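Local coordinates for protein protocadherin gamma-B3 (Homo sapiens, PDB 5K8R) that probably mediates calcium-dependent cell adhesion and may help establish and maintain specific neuronal connections in the brain, at residues F212-D215 with M216-V219; K263-S266 with K267-E270; L319-E322 with S323-I326; Q366-K369 with N370-R373. All coordinates share one frame; numbering follows the deposited sequence.

Interaction 1: F212-D215 with M216-V219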
loop_
_atom_site.group_PDB
_atom_site.type_symbol
_atom_site.label_atom_id
_atom_site.label_comp_id
_atom_site.label_asym_id
_atom_site.label_seq_id
_atom_site.Cartn_x
_atom_site.Cartn_y
_atom_site.Cartn_z
ATOM N N PHE A 212 6.230 -20.763 3.079
ATOM C CA PHE A 212 5.526 -22.011 3.337
ATOM C C PHE A 212 6.186 -22.764 4.483
ATOM O O PHE A 212 7.412 -22.767 4.624
ATOM C CB PHE A 212 5.505 -22.887 2.085
ATOM C CG PHE A 212 4.406 -22.546 1.123
ATOM C CD1 PHE A 212 3.094 -22.898 1.399
ATOM C CD2 PHE A 212 4.682 -21.888 -0.064
ATOM C CE1 PHE A 212 2.078 -22.590 0.515
ATOM C CE2 PHE A 212 3.671 -21.578 -0.952
ATOM C CZ PHE A 212 2.368 -21.932 -0.663
ATOM N N THR A 213 5.357 -23.412 5.307
ATOM C CA THR A 213 5.886 -24.200 6.414
ATOM C C THR A 213 6.637 -25.430 5.920
ATOM O O THR A 213 7.520 -25.938 6.621
ATOM C CB THR A 213 4.754 -24.616 7.353
ATOM O OG1 THR A 213 3.857 -25.496 6.664
ATOM C CG2 THR A 213 3.986 -23.394 7.827
ATOM N N GLN A 214 6.301 -25.922 4.729
ATOM C CA GLN A 214 6.980 -27.059 4.127
ATOM C C GLN A 214 7.142 -26.812 2.637
ATOM O O GLN A 214 6.247 -26.254 1.994
ATOM C CB GLN A 214 6.208 -28.368 4.348
ATOM C CG GLN A 214 5.967 -28.735 5.802
ATOM C CD GLN A 214 5.158 -30.008 5.949
ATOM O OE1 GLN A 214 4.961 -30.747 4.984
ATOM N NE2 GLN A 214 4.680 -30.269 7.160
ATOM N N ASP A 215 8.285 -27.225 2.092
ATOM C CA ASP A 215 8.495 -27.190 0.651
ATOM C C ASP A 215 7.847 -28.368 -0.062
ATOM O O ASP A 215 7.903 -28.434 -1.294
ATOM C CB ASP A 215 9.993 -27.152 0.334
ATOM C CG ASP A 215 10.644 -25.851 0.755
ATOM O OD1 ASP A 215 9.968 -24.802 0.701
ATOM O OD2 ASP A 215 11.833 -25.876 1.138
ATOM N N MET A 216 7.237 -29.290 0.680
ATOM C CA MET A 216 6.585 -30.456 0.098
ATOM C C MET A 216 5.575 -30.993 1.099
ATOM O O MET A 216 5.931 -31.279 2.246
ATOM C CB MET A 216 7.609 -31.538 -0.266
ATOM C CG MET A 216 7.004 -32.911 -0.514
ATOM S SD MET A 216 5.941 -32.973 -1.969
ATOM C CE MET A 216 7.141 -32.736 -3.277
ATOM N N TYR A 217 4.323 -31.122 0.666
ATOM C CA TYR A 217 3.249 -31.680 1.485
ATOM C C TYR A 217 2.848 -33.017 0.872
ATOM O O TYR A 217 2.102 -33.061 -0.110
ATOM C CB TYR A 217 2.062 -30.725 1.562
ATOM C CG TYR A 217 2.381 -29.382 2.179
ATOM C CD1 TYR A 217 2.331 -29.196 3.554
ATOM C CD2 TYR A 217 2.723 -28.295 1.383
ATOM C CE1 TYR A 217 2.618 -27.969 4.122
ATOM C CE2 TYR A 217 3.012 -27.063 1.941
ATOM C CZ TYR A 217 2.958 -26.906 3.311
ATOM O OH TYR A 217 3.244 -25.681 3.870
ATOM N N ARG A 218 3.346 -34.106 1.450
ATOM C CA ARG A 218 3.070 -35.446 0.954
ATOM C C ARG A 218 2.048 -36.137 1.848
ATOM O O ARG A 218 2.077 -35.989 3.072
ATOM C CB ARG A 218 4.352 -36.278 0.880
ATOM C CG ARG A 218 4.190 -37.594 0.134
ATOM C CD ARG A 218 5.527 -38.288 -0.074
ATOM N NE ARG A 218 5.391 -39.505 -0.871
ATOM C CZ ARG A 218 6.406 -40.289 -1.219
ATOM N NH1 ARG A 218 7.639 -39.987 -0.841
ATOM N NH2 ARG A 218 6.188 -41.377 -1.945
ATOM N N VAL A 219 1.146 -36.893 1.224
ATOM C CA VAL A 219 0.083 -37.582 1.945
ATOM C C VAL A 219 -0.368 -38.761 1.097
ATOM O O VAL A 219 -0.259 -38.738 -0.131
ATOM C CB VAL A 219 -1.088 -36.617 2.264
ATOM C CG1 VAL A 219 -1.797 -36.207 0.988
ATOM C CG2 VAL A 219 -2.061 -37.244 3.258
#
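One face of the Tyr-217 ring carries Gln-214, whose CB sits 3.9 Å from the ring centroid in a CH-pi contact, 23° off the ring normal and displaced toward the rim. At the edge of the same ring lie Thr-213 OG1 and Phe-212 CD1, both near its plane. The phenylalanine in turn meets the tyrosine edge-on: Tyr-217 OH lies near the plane of the Phe-212 ring, 3.7 Å from CD1, and the two side chains run roughly perpendicular. Tyr-217 reaches back over the turn because its CG stands beside the backbone N (chi1 -61°). There its hydroxyl shares a 2.9 Å hydrogen bond with Thr-213 OG1, and it also makes a weak bond to the carbonyl of Met-235 on strand 230-237. Replacing Tyr-217 by an alanine would probably leave the Thr-213 hydroxyl without this mate and open a gap beside Gln-214 and Phe-212. Strand 211-212 pairs with strand 230-237 in one sheet, whereas strand 216-222 runs parallel to strand 298-308 in the other. The tyrosine therefore folds over the crossing by which the first strand changes sheets, a feature of the cadherin-repeat beta sandwich.

Interaction 2: K263-S266 with K267-E270; sequences KLDS and KTGE
Asp-265 and Glu-270 close a beta hairpin of the third cadherin repeat, whose arms are strands 262-264 and 270-273. At the base, Asp-265 N donates to Glu-270 O at 3.2 Å in a nearly straight bond (173°). The tight part is the inner side of the turn. Here Asp-265 OD1 takes Lys-267 N at 2.8 Å, forming an Asx turn, and receives a weak second bond from Thr-268 N. With CG opposite the backbone N (chi1 -165°), the carboxylate leans across the turn, bringing Asp-265 CG to 3.2 Å from Thr-268 OG1. Gly-269, at positive phi, gives a weak bond from its N to Asp-265 O. The outer side is loose: Ser-266 and the extended chain of Lys-267 are exposed, the lysine running away from the turn. Glu-270 sends its carboxylate elsewhere, to the hydroxyl of Ser-230. With an alanine at Asp-265, the amides of Lys-267 and Thr-268 would probably lose their shared acceptor and the turn its internal brace. Beneath the turn, Leu-264 packs on Tyr-249 and Phe-251 of strand 248-252, and its CD1 comes within 3.3 Å of Gly-269 O.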
loop_
_atom_site.group_PDB
_atom_site.type_symbol
_atom_site.label_atom_id
_atom_site.label_comp_id
_atom_site.label_asym_id
_atom_site.label_seq_id
_atom_site.Cartn_x
_atom_site.Cartn_y
_atom_site.Cartn_z
ATOM N N LYS A 263 -9.276 -29.270 -5.415
ATOM C CA LYS A 263 -9.612 -27.869 -5.210
ATOM C C LYS A 263 -8.786 -27.326 -4.056
ATOM O O LYS A 263 -8.692 -27.965 -3.004
ATOM C CB LYS A 263 -11.108 -27.694 -4.919
ATOM C CG LYS A 263 -11.497 -26.298 -4.458
ATOM C CD LYS A 263 -12.970 -26.229 -4.083
ATOM C CE LYS A 263 -13.333 -24.865 -3.518
ATOM N NZ LYS A 263 -13.066 -23.770 -4.491
ATOM N N LEU A 264 -8.190 -26.152 -4.255
ATOM C CA LEU A 264 -7.384 -25.487 -3.237
ATOM C C LEU A 264 -8.064 -24.182 -2.852
ATOM O O LEU A 264 -8.227 -23.293 -3.695
ATOM C CB LEU A 264 -5.964 -25.226 -3.742
ATOM C CG LEU A 264 -5.003 -24.567 -2.749
ATOM C CD1 LEU A 264 -4.776 -25.467 -1.545
ATOM C CD2 LEU A 264 -3.683 -24.221 -3.423
ATOM N N ASP A 265 -8.455 -24.070 -1.585
ATOM C CA ASP A 265 -9.111 -22.863 -1.103
ATOM C C ASP A 265 -8.137 -21.692 -1.137
ATOM O O ASP A 265 -6.997 -21.803 -0.674
ATOM C CB ASP A 265 -9.640 -23.082 0.314
ATOM C CG ASP A 265 -10.640 -22.020 0.741
ATOM O OD1 ASP A 265 -10.352 -20.815 0.583
ATOM O OD2 ASP A 265 -11.724 -22.395 1.237
ATOM N N SER A 266 -8.590 -20.564 -1.689
ATOM C CA SER A 266 -7.718 -19.401 -1.813
ATOM C C SER A 266 -7.358 -18.826 -0.449
ATOM O O SER A 266 -6.237 -18.346 -0.248
ATOM C CB SER A 266 -8.385 -18.338 -2.685
ATOM O OG SER A 266 -8.664 -18.842 -3.980
ATOM N N LYS A 267 -8.291 -18.870 0.502
ATOM C CA LYS A 267 -8.074 -18.265 1.823
ATOM C C LYS A 267 -7.447 -19.268 2.788
ATOM O O LYS A 267 -6.305 -19.094 3.223
ATOM C CB LYS A 267 -9.393 -17.714 2.370
ATOM C CG LYS A 267 -10.012 -16.613 1.520
ATOM C CD LYS A 267 -11.278 -16.064 2.162
ATOM C CE LYS A 267 -11.879 -14.941 1.330
ATOM N NZ LYS A 267 -13.098 -14.366 1.964
ATOM N N THR A 268 -8.188 -20.326 3.127
ATOM C CA THR A 268 -7.719 -21.275 4.129
ATOM C C THR A 268 -6.562 -22.136 3.635
ATOM O O THR A 268 -5.844 -22.715 4.458
ATOM C CB THR A 268 -8.871 -22.176 4.583
ATOM O OG1 THR A 268 -9.273 -23.021 3.497
ATOM C CG2 THR A 268 -10.059 -21.335 5.032
ATOM N N GLY A 269 -6.362 -22.240 2.322
ATOM C CA GLY A 269 -5.304 -23.082 1.803
ATOM C C GLY A 269 -5.547 -24.559 1.981
ATOM O O GLY A 269 -4.626 -25.360 1.791
ATOM N N GLU A 270 -6.764 -24.943 2.348
ATOM C CA GLU A 270 -7.097 -26.341 2.563
ATOM C C GLU A 270 -7.361 -27.023 1.228
ATOM O O GLU A 270 -8.199 -26.567 0.444
ATOM C CB GLU A 270 -8.319 -26.463 3.471
ATOM C CG GLU A 270 -8.792 -27.891 3.664
ATOM C CD GLU A 270 -10.046 -27.985 4.506
ATOM O OE1 GLU A 270 -10.399 -26.988 5.170
ATOM O OE2 GLU A 270 -10.685 -29.058 4.500
#

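Interaction 3: L319-E322 with S323-I326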
loop_
_atom_site.group_PDB
_atom_site.type_symbol
_atom_site.label_atom_id
_atom_site.label_comp_id
_atom_site.label_asym_id
_atom_site.label_seq_id
_atom_site.Cartn_x
_atom_site.Cartn_y
_atom_site.Cartn_z
ATOM N N LEU A 319 -13.714 -66.862 -21.999
ATOM C CA LEU A 319 -13.788 -68.263 -22.381
ATOM C C LEU A 319 -13.699 -68.421 -23.892
ATOM O O LEU A 319 -14.123 -67.546 -24.654
ATOM C CB LEU A 319 -15.083 -68.904 -21.867
ATOM C CG LEU A 319 -15.269 -68.885 -20.350
ATOM C CD1 LEU A 319 -16.588 -69.533 -19.958
ATOM C CD2 LEU A 319 -14.102 -69.575 -19.661
ATOM N N ALA A 320 -13.140 -69.552 -24.315
ATOM C CA ALA A 320 -13.100 -69.930 -25.720
ATOM C C ALA A 320 -13.348 -71.428 -25.830
ATOM O O ALA A 320 -13.178 -72.174 -24.864
ATOM C CB ALA A 320 -11.763 -69.555 -26.374
ATOM N N SER A 321 -13.760 -71.862 -27.017
ATOM C CA SER A 321 -14.046 -73.273 -27.258
ATOM C C SER A 321 -14.208 -73.487 -28.756
ATOM O O SER A 321 -14.260 -72.536 -29.540
ATOM C CB SER A 321 -15.299 -73.733 -26.506
ATOM O OG SER A 321 -16.426 -72.954 -26.865
ATOM N N GLU A 322 -14.287 -74.761 -29.145
ATOM C CA GLU A 322 -14.526 -75.139 -30.539
ATOM C C GLU A 322 -16.032 -75.144 -30.806
ATOM O O GLU A 322 -16.678 -76.187 -30.923
ATOM C CB GLU A 322 -13.904 -76.494 -30.844
ATOM C CG GLU A 322 -12.405 -76.567 -30.633
ATOM C CD GLU A 322 -11.801 -77.834 -31.207
ATOM O OE1 GLU A 322 -12.551 -78.629 -31.814
ATOM O OE2 GLU A 322 -10.578 -78.035 -31.052
ATOM N N SER A 323 -16.585 -73.933 -30.897
ATOM C CA SER A 323 -18.020 -73.728 -31.093
ATOM C C SER A 323 -18.839 -74.401 -29.995
ATOM O O SER A 323 -19.978 -74.816 -30.223
ATOM C CB SER A 323 -18.471 -74.218 -32.474
ATOM O OG SER A 323 -17.699 -73.624 -33.505
ATOM N N GLN A 324 -18.254 -74.515 -28.799
ATOM C CA GLN A 324 -18.899 -75.151 -27.649
ATOM C C GLN A 324 -19.282 -76.598 -27.957
ATOM O O GLN A 324 -20.334 -77.085 -27.536
ATOM C CB GLN A 324 -20.118 -74.351 -27.186
ATOM C CG GLN A 324 -19.820 -72.895 -26.866
ATOM C CD GLN A 324 -21.053 -72.133 -26.419
ATOM O OE1 GLN A 324 -22.144 -72.695 -26.328
ATOM N NE2 GLN A 324 -20.884 -70.847 -26.138
ATOM N N HIS A 325 -18.417 -77.294 -28.692
ATOM C CA HIS A 325 -18.671 -78.659 -29.131
ATOM C C HIS A 325 -17.596 -79.593 -28.593
ATOM O O HIS A 325 -16.420 -79.226 -28.518
ATOM C CB HIS A 325 -18.713 -78.752 -30.660
ATOM C CG HIS A 325 -19.865 -78.025 -31.280
ATOM N ND1 HIS A 325 -19.876 -77.639 -32.603
ATOM C CD2 HIS A 325 -21.049 -77.619 -30.761
ATOM C CE1 HIS A 325 -21.013 -77.022 -32.871
ATOM N NE2 HIS A 325 -21.743 -76.998 -31.770
ATOM N N ILE A 326 -18.012 -80.801 -28.216
ATOM C CA ILE A 326 -17.103 -81.856 -27.779
ATOM C C ILE A 326 -17.555 -83.162 -28.416
ATOM O O ILE A 326 -18.739 -83.508 -28.354
ATOM C CB ILE A 326 -17.069 -82.007 -26.245
ATOM C CG1 ILE A 326 -16.815 -80.665 -25.559
ATOM C CG2 ILE A 326 -16.002 -83.011 -25.836
ATOM C CD1 ILE A 326 -16.995 -80.722 -24.063
HETATM O O HOH W 1 -16.941 -78.184 -33.323
#
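Ser-321, Glu-322 and Ser-323 form an inverse gamma turn centred on Glu-322, with Ser-323 N giving a weak 3.0 Å bond to Ser-321 O, and the chain then takes two successive left-handed residues, Ser-323 and Gln-324, in a beta turn spanned by a second weak bond, from His-325 N to Glu-322 O at 3.0 Å. The Ser-321 side chain points into the bend. Its OG lies between the backbone N and the carbonyl carbon (chi1 57°), from where it accepts a weak bond from Gln-324 N at 3.1 Å and touches Gln-324 CG alongside. Glu-322 O has a further partner, a water that donates to it at 3.1 Å. That water also meets His-325 ND1, at the ring edge and in the ring plane, so it ties the imidazole to the turn. Ser-323 O lies above one face of the same ring, 3.0 Å from its plane and toward the rim. Between the two halves of the turn the direct bonds are all weak, and the water adds a bridge. The Glu-322 side chain leaves the backbone away from the bend, and its OE2 accepts a hydrogen bond from the backbone N of Lys-82 of the second subunit, which places the turn at the antiparallel dimer interface, fourth repeat against first. Within the chain, the bend passes between sheets: Ala-320 on strand 316-321 makes backbone hydrogen bonds with Leu-338 of strand 335-342, whereas Ile-326 on strand 325-327 makes them with His-411 and Leu-413 of strand 403-413.

Interaction 4: Q366-K369 with N370-R373; sequences QDTK and NTYR
Thr-371 O is gripped by two successive amides, Asp-367 N at 2.9 Å and Thr-368 N at 3.2 Å, which approach from the same face of its carbonyl plane. Two neighbouring N-H groups on one oxygen resemble a classic beta bulge, here at the start of the turn joining strands 362-366 and 371-376. Just before it, Gln-366 and Tyr-372 form an antiparallel non-hydrogen-bonded pair. Their side chains run alongside each other in the same direction, Gln-366 CB 3.6 Å from Tyr-372 CD1, with the amide turned 32° from the ring plane. With CG anti to its backbone N (chi1 167°), the glutamine extends along the ring, and its NE2 bonds Thr-368 O at 2.7 Å, nearly within its own amide plane. Asp-367 instead crosses Arg-373 at about a right angle in a two-pronged salt bridge. Arg-373 NE meets Asp-367 OD2 at 2.8 Å in a bent, weak hydrogen bond, while NH2 reaches the syn lone pair of Asp-367 OD1 at 3.2 Å. The side chains of Thr-368 and Thr-371 also meet obliquely through their hydroxyls, though the modelled separation is too short to be trusted in detail. Thr-371 packs against Phe-86 of the second subunit, and Tyr-372 against Ile-339 and Ile-364. The paired charges probably favour the ionised Asp-367 and hold its carboxylate in place beside Arg-373, while Thr-371 O, with two donors, and the Gln-366 amide on Thr-368 O supply backbone partners where regular strand pairing ends.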
loop_
_atom_site.group_PDB
_atom_site.type_symbol
_atom_site.label_atom_id
_atom_site.label_comp_id
_atom_site.label_asym_id
_atom_site.label_seq_id
_atom_site.Cartn_x
_atom_site.Cartn_y
_atom_site.Cartn_z
ATOM N N GLN A 366 -3.829 -75.452 -15.262
ATOM C CA GLN A 366 -3.212 -74.147 -15.377
ATOM C C GLN A 366 -1.994 -74.103 -16.289
ATOM O O GLN A 366 -1.097 -74.891 -16.142
ATOM C CB GLN A 366 -2.863 -73.647 -13.992
ATOM C CG GLN A 366 -1.943 -72.459 -13.956
ATOM C CD GLN A 366 -2.072 -71.614 -12.727
ATOM O OE1 GLN A 366 -2.150 -72.105 -11.621
ATOM N NE2 GLN A 366 -2.068 -70.334 -12.919
ATOM N N ASP A 367 -1.985 -73.163 -17.223
ATOM C CA ASP A 367 -0.898 -73.000 -18.173
ATOM C C ASP A 367 0.053 -71.857 -17.814
ATOM O O ASP A 367 1.243 -72.049 -17.769
ATOM C CB ASP A 367 -1.442 -72.825 -19.573
ATOM C CG ASP A 367 -2.020 -74.080 -20.120
ATOM O OD1 ASP A 367 -1.404 -75.126 -19.968
ATOM O OD2 ASP A 367 -3.087 -74.028 -20.721
ATOM N N THR A 368 -0.487 -70.680 -17.554
ATOM C CA THR A 368 0.292 -69.544 -17.133
ATOM C C THR A 368 -0.411 -68.948 -15.928
ATOM O O THR A 368 -1.326 -69.531 -15.401
ATOM C CB THR A 368 0.479 -68.502 -18.221
ATOM O OG1 THR A 368 -0.745 -67.857 -18.487
ATOM C CG2 THR A 368 0.939 -69.131 -19.451
ATOM N N LYS A 369 0.008 -67.786 -15.480
ATOM C CA LYS A 369 -0.616 -67.197 -14.300
ATOM C C LYS A 369 -2.093 -66.905 -14.529
ATOM O O LYS A 369 -2.900 -67.017 -13.597
ATOM C CB LYS A 369 0.125 -65.919 -13.897
ATOM C CG LYS A 369 -0.534 -65.148 -12.759
ATOM C CD LYS A 369 0.189 -63.842 -12.466
ATOM C CE LYS A 369 1.485 -64.080 -11.709
ATOM N NZ LYS A 369 1.238 -64.653 -10.358
ATOM N N ASN A 370 -2.476 -66.552 -15.760
ATOM C CA ASN A 370 -3.838 -66.118 -16.042
ATOM C C ASN A 370 -4.490 -66.908 -17.174
ATOM O O ASN A 370 -5.516 -66.475 -17.707
ATOM C CB ASN A 370 -3.865 -64.623 -16.369
ATOM C CG ASN A 370 -3.476 -63.761 -15.185
ATOM O OD1 ASN A 370 -3.767 -64.097 -14.036
ATOM N ND2 ASN A 370 -2.813 -62.643 -15.458
ATOM N N THR A 371 -3.927 -68.053 -17.555
ATOM C CA THR A 371 -4.499 -68.878 -18.613
ATOM C C THR A 371 -4.657 -70.307 -18.119
ATOM O O THR A 371 -3.725 -70.880 -17.544
ATOM C CB THR A 371 -3.636 -68.855 -19.880
ATOM O OG1 THR A 371 -2.320 -69.331 -19.577
ATOM C CG2 THR A 371 -3.548 -67.443 -20.443
ATOM N N TYR A 372 -5.838 -70.877 -18.351
ATOM C CA TYR A 372 -6.160 -72.237 -17.946
ATOM C C TYR A 372 -6.783 -72.972 -19.124
ATOM O O TYR A 372 -7.198 -72.364 -20.113
ATOM C CB TYR A 372 -7.122 -72.258 -16.745
ATOM C CG TYR A 372 -6.673 -71.422 -15.565
ATOM C CD1 TYR A 372 -6.043 -72.007 -14.474
ATOM C CD2 TYR A 372 -6.885 -70.048 -15.540
ATOM C CE1 TYR A 372 -5.634 -71.247 -13.393
ATOM C CE2 TYR A 372 -6.476 -69.281 -14.466
ATOM C CZ TYR A 372 -5.851 -69.885 -13.395
ATOM O OH TYR A 372 -5.446 -69.124 -12.322
ATOM N N ARG A 373 -6.848 -74.297 -19.007
ATOM C CA ARG A 373 -7.462 -75.144 -20.023
ATOM C C ARG A 373 -8.437 -76.096 -19.350
ATOM O O ARG A 373 -8.053 -76.843 -18.444
ATOM C CB ARG A 373 -6.408 -75.931 -20.811
ATOM C CG ARG A 373 -5.754 -75.145 -21.934
ATOM C CD ARG A 373 -4.828 -76.016 -22.778
ATOM N NE ARG A 373 -3.665 -76.483 -22.028
ATOM C CZ ARG A 373 -3.542 -77.705 -21.517
ATOM N NH1 ARG A 373 -4.514 -78.593 -21.675
ATOM N NH2 ARG A 373 -2.447 -78.040 -20.849
#

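In the fold
The four contacts form two corresponding pairs in successive cadherin repeats. Interactions 1 and 3 sit where the first strand of the third and of the fourth repeat changes sheets, their centres about 58 Å apart; interactions 2 and 4 are hairpin turns of the same two repeats, about 51 Å apart. Within a repeat the spacing is short: centres of interactions 1 and 2 lie about 14 Å apart and those of 3 and 4 about 17 Å, nearest atoms about 7 Å in each case, without touching. None binds calcium: the side chains of Phe-212 and Asn-370 stay about 13 and 11 Å from bound ions. Interactions 3 and 4 alone meet the second subunit.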